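Local coordinates for clostripain-related protein (Bacteroides thetaiotaomicron, PDB 5L20) that is of unverified function but, as a member of the clostripain (C11) family represented here by its N-terminal part, is probably a cysteine peptidase, at residues R46-M51 with N94-Y99. Sequence-based numbering, arbitrary orientation.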
ATOM      1  N   ARG A  46     -10.939  -4.200  -3.546  1.00 16.17           N
ATOM      2  CA  ARG A  46     -10.114  -4.357  -2.349  1.00 15.42           C
ATOM      3  C   ARG A  46      -9.099  -3.222  -2.277  1.00 13.44           C
ATOM      4  O   ARG A  46      -8.642  -2.728  -3.316  1.00 14.23           O
ATOM      5  CB  ARG A  46      -9.358  -5.685  -2.351  1.00 15.02           C
ATOM      6  CG  ARG A  46     -10.201  -6.971  -2.195  1.00 19.86           C
ATOM      7  CD  ARG A  46      -9.284  -8.167  -1.805  1.00 18.35           C
ATOM      8  NE  ARG A  46      -9.898  -9.478  -1.969  1.00 28.95           N
ATOM      9  CZ  ARG A  46      -9.997 -10.128  -3.131  1.00 31.74           C
ATOM     10  NH1 ARG A  46      -9.537  -9.582  -4.258  1.00 25.82           N
ATOM     11  NH2 ARG A  46     -10.585 -11.321  -3.179  1.00 33.46           N
ATOM     12  N   ILE A  47      -8.728  -2.846  -1.060  1.00 12.58           N
ATOM     13  CA  ILE A  47      -7.638  -1.916  -0.819  1.00 12.20           C
ATOM     14  C   ILE A  47      -6.514  -2.693  -0.150  1.00 13.38           C
ATOM     15  O   ILE A  47      -6.724  -3.279   0.925  1.00 12.97           O
ATOM     16  CB  ILE A  47      -8.050  -0.735   0.077  1.00 15.09           C
ATOM     17  CG1 ILE A  47      -9.105   0.119  -0.641  1.00 15.87           C
ATOM     18  CG2 ILE A  47      -6.818   0.094   0.411  1.00 17.50           C
ATOM     19  CD1 ILE A  47      -9.662   1.235   0.171  1.00 16.38           C
ATOM     20  N   ILE A  48      -5.350  -2.708  -0.784  1.00 13.69           N
ATOM     21  CA  ILE A  48      -4.170  -3.420  -0.300  1.00 11.79           C
ATOM     22  C   ILE A  48      -3.072  -2.390  -0.079  1.00 15.53           C
ATOM     23  O   ILE A  48      -2.860  -1.532  -0.945  1.00 11.23           O
ATOM     24  CB  ILE A  48      -3.676  -4.468  -1.320  1.00 11.95           C
ATOM     25  CG1 ILE A  48      -4.782  -5.457  -1.708  1.00 12.16           C
ATOM     26  CG2 ILE A  48      -2.378  -5.123  -0.814  1.00 14.88           C
ATOM     27  CD1 ILE A  48      -5.277  -6.295  -0.516  1.00 15.85           C
ATOM     28  N   ILE A  49      -2.396  -2.439   1.066  1.00 11.42           N
ATOM     29  CA  ILE A  49      -1.377  -1.473   1.402  1.00 11.00           C
ATOM     30  C   ILE A  49      -0.054  -2.155   1.698  1.00 12.11           C
ATOM     31  O   ILE A  49      -0.021  -3.130   2.455  1.00 11.83           O
ATOM     32  CB  ILE A  49      -1.795  -0.617   2.609  1.00 11.80           C
ATOM     33  CG1 ILE A  49      -3.181  -0.011   2.323  1.00 15.22           C
ATOM     34  CG2 ILE A  49      -0.725   0.414   2.922  1.00 12.97           C
ATOM     35  CD1 ILE A  49      -3.661   0.999   3.336  1.00 15.43           C
ATOM     36  N   PHE A  50       1.013  -1.686   1.055  1.00 12.85           N
ATOM     37  CA  PHE A  50       2.390  -2.035   1.401  1.00 11.33           C
ATOM     38  C   PHE A  50       2.979  -0.840   2.095  1.00 11.92           C
ATOM     39  O   PHE A  50       3.035   0.247   1.514  1.00 11.99           O
ATOM     40  CB  PHE A  50       3.221  -2.381   0.164  1.00 11.90           C
ATOM     41  CG  PHE A  50       4.690  -2.573   0.426  1.00 12.01           C
ATOM     42  CD1 PHE A  50       5.574  -1.492   0.418  1.00 13.15           C
ATOM     43  CD2 PHE A  50       5.194  -3.864   0.653  1.00 11.72           C
ATOM     44  CE1 PHE A  50       6.959  -1.702   0.607  1.00 12.67           C
ATOM     45  CE2 PHE A  50       6.557  -4.077   0.843  1.00 12.76           C
ATOM     46  CZ  PHE A  50       7.443  -3.005   0.822  1.00 12.74           C
ATOM     47  N   MET A  51       3.442  -1.004   3.332  1.00 11.79           N
ATOM     48  CA  MET A  51       4.088   0.107   4.002  1.00 12.07           C
ATOM     49  C   MET A  51       5.359  -0.317   4.724  1.00 14.83           C
ATOM     50  O   MET A  51       5.335  -1.270   5.518  1.00 15.37           O
ATOM     51  CB  MET A  51       3.145   0.794   4.993  1.00 14.65           C
ATOM     52  CG  MET A  51       3.837   1.940   5.673  1.00 16.85           C
ATOM     53  SD  MET A  51       2.714   2.885   6.699  1.00 19.18           S
ATOM     54  CE  MET A  51       3.886   3.919   7.546  1.00 17.35           C
ATOM     55  N   ASN A  94       3.465  -8.957  -7.410  1.00  9.69           N
ATOM     56  CA  ASN A  94       2.962 -10.334  -7.558  1.00  9.66           C
ATOM     57  C   ASN A  94       2.267 -10.803  -6.268  1.00 10.44           C
ATOM     58  O   ASN A  94       1.250 -11.485  -6.322  1.00 11.30           O
ATOM     59  CB  ASN A  94       4.089 -11.309  -7.922  1.00 10.57           C
ATOM     60  CG  ASN A  94       4.542 -11.156  -9.360  1.00 12.93           C
ATOM     61  OD1 ASN A  94       3.817 -10.602 -10.204  1.00 12.28           O
ATOM     62  ND2 ASN A  94       5.743 -11.653  -9.659  1.00 11.84           N
ATOM     63  N   ASP A  95       2.788 -10.357  -5.123  1.00  8.95           N
ATOM     64  CA  ASP A  95       2.099 -10.617  -3.849  1.00 10.58           C
ATOM     65  C   ASP A  95       0.699  -9.961  -3.887  1.00 12.15           C
ATOM     66  O   ASP A  95      -0.298 -10.569  -3.507  1.00 11.16           O
ATOM     67  CB  ASP A  95       2.888 -10.051  -2.668  1.00 11.73           C
ATOM     68  CG  ASP A  95       4.133 -10.851  -2.330  1.00 12.35           C
ATOM     69  OD1 ASP A  95       4.226 -12.045  -2.702  1.00 14.07           O
ATOM     70  OD2 ASP A  95       4.989 -10.266  -1.637  1.00 15.11           O
ATOM     71  N   VAL A  96       0.633  -8.697  -4.317  1.00 10.57           N
ATOM     72  CA  VAL A  96      -0.659  -8.003  -4.374  1.00 11.22           C
ATOM     73  C   VAL A  96      -1.642  -8.784  -5.238  1.00 12.50           C
ATOM     74  O   VAL A  96      -2.809  -8.982  -4.871  1.00 10.85           O
ATOM     75  CB  VAL A  96      -0.474  -6.557  -4.923  1.00 10.81           C
ATOM     76  CG1 VAL A  96      -1.849  -5.905  -5.223  1.00 11.76           C
ATOM     77  CG2 VAL A  96       0.307  -5.753  -3.908  1.00 11.30           C
ATOM     78  N   GLN A  97      -1.172  -9.261  -6.390  1.00  9.62           N
ATOM     79  CA  GLN A  97      -2.051  -9.994  -7.275  1.00 10.48           C
ATOM     80  C   GLN A  97      -2.500 -11.337  -6.670  1.00 11.78           C
ATOM     81  O   GLN A  97      -3.634 -11.729  -6.854  1.00 13.23           O
ATOM     82  CB  GLN A  97      -1.360 -10.238  -8.609  1.00 11.99           C
ATOM     83  CG  GLN A  97      -1.114  -8.969  -9.410  1.00 10.77           C
ATOM     84  CD  GLN A  97      -0.289  -9.295 -10.633  1.00 10.71           C
ATOM     85  OE1 GLN A  97      -0.791  -9.841 -11.632  1.00 12.86           O
ATOM     86  NE2 GLN A  97       0.999  -8.996 -10.552  1.00 10.81           N
ATOM     87  N   ARG A  98      -1.602 -12.030  -5.967  1.00 10.91           N
ATOM     88  CA  ARG A  98      -1.953 -13.316  -5.333  1.00 11.97           C
ATOM     89  C   ARG A  98      -2.998 -13.105  -4.265  1.00 13.54           C
ATOM     90  O   ARG A  98      -3.981 -13.843  -4.224  1.00 15.06           O
ATOM     91  CB  ARG A  98      -0.722 -13.986  -4.727  1.00 13.87           C
ATOM     92  CG  ARG A  98      -0.004 -14.908  -5.704  1.00 18.73           C
ATOM     93  CD  ARG A  98       1.172 -15.653  -5.040  1.00 17.76           C
ATOM     94  NE  ARG A  98       2.232 -14.724  -4.651  1.00 16.47           N
ATOM     95  CZ  ARG A  98       3.326 -14.504  -5.375  1.00 15.36           C
ATOM     96  NH1 ARG A  98       3.550 -15.184  -6.492  1.00 21.53           N
ATOM     97  NH2 ARG A  98       4.203 -13.622  -4.968  1.00 18.56           N
ATOM     98  N   TYR A  99      -2.808 -12.110  -3.405  1.00 10.57           N
ATOM     99  CA  TYR A  99      -3.784 -11.876  -2.347  1.00 12.44           C
ATOM    100  C   TYR A  99      -5.071 -11.265  -2.894  1.00 16.01           C
ATOM    101  O   TYR A  99      -6.151 -11.449  -2.315  1.00 15.43           O
ATOM    102  CB  TYR A  99      -3.201 -10.982  -1.257  1.00 13.11           C
ATOM    103  CG  TYR A  99      -2.214 -11.685  -0.366  1.00 12.54           C
ATOM    104  CD1 TYR A  99      -2.661 -12.592   0.587  1.00 16.85           C
ATOM    105  CD2 TYR A  99      -0.847 -11.437  -0.460  1.00 15.87           C
ATOM    106  CE1 TYR A  99      -1.766 -13.227   1.429  1.00 16.95           C
ATOM    107  CE2 TYR A  99       0.070 -12.085   0.377  1.00 15.30           C
ATOM    108  CZ  TYR A  99      -0.413 -12.971   1.310  1.00 16.95           C
ATOM    109  OH  TYR A  99       0.465 -13.593   2.168  1.00 20.72           O
TER
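Ile48 and Val96 meet methyl to methyl where helix 86-99 packs on one face of the central beta sheet, a small worked example of helix-on-sheet packing in an alpha/beta layered fold, consistent with the caspase-like fold of clostripain relatives. The touching atoms are Ile48 CG2 and Val96 CG2, 4.1 Å apart, and the two branched side chains pass each other in opposite directions instead of meeting head-on. Ile48 turns this branch to the helix by holding CG2 anti to its backbone N, whereas Val96 places CG1 anti to its own backbone N (chi1 170°), which puts CG2 anti to the carbonyl carbon and facing Ile48. Both are buried, with Phe13 of the neighbouring strand 10-16 against Val96 and Leu60 of strand 57-66 against Ile48. The backbones come no nearer than 7.1 Å, between Ile48 CA and Val96 CA, and the union is modest, burying 167 Å² in all.

At the C-terminal end of the helix, Tyr99 CB comes within 5.2 Å of Ile48 CD1, beyond close contact, while the ring leads away from the strand. Here Arg46 stretches from CG to NE along an extended chain and lays one face of its guanidinium under the carbonyl of Tyr99. Because this oxygen stands above the plane, the approach uses no N-H of the group; NH1 instead donates to Ser100 OG, just beyond the helix. The positive charge facing the end of a helix is probably favourable electrostatically. Tyr99 O sits over the centre of the guanidinium, 4.1 Å from Arg46 CZ.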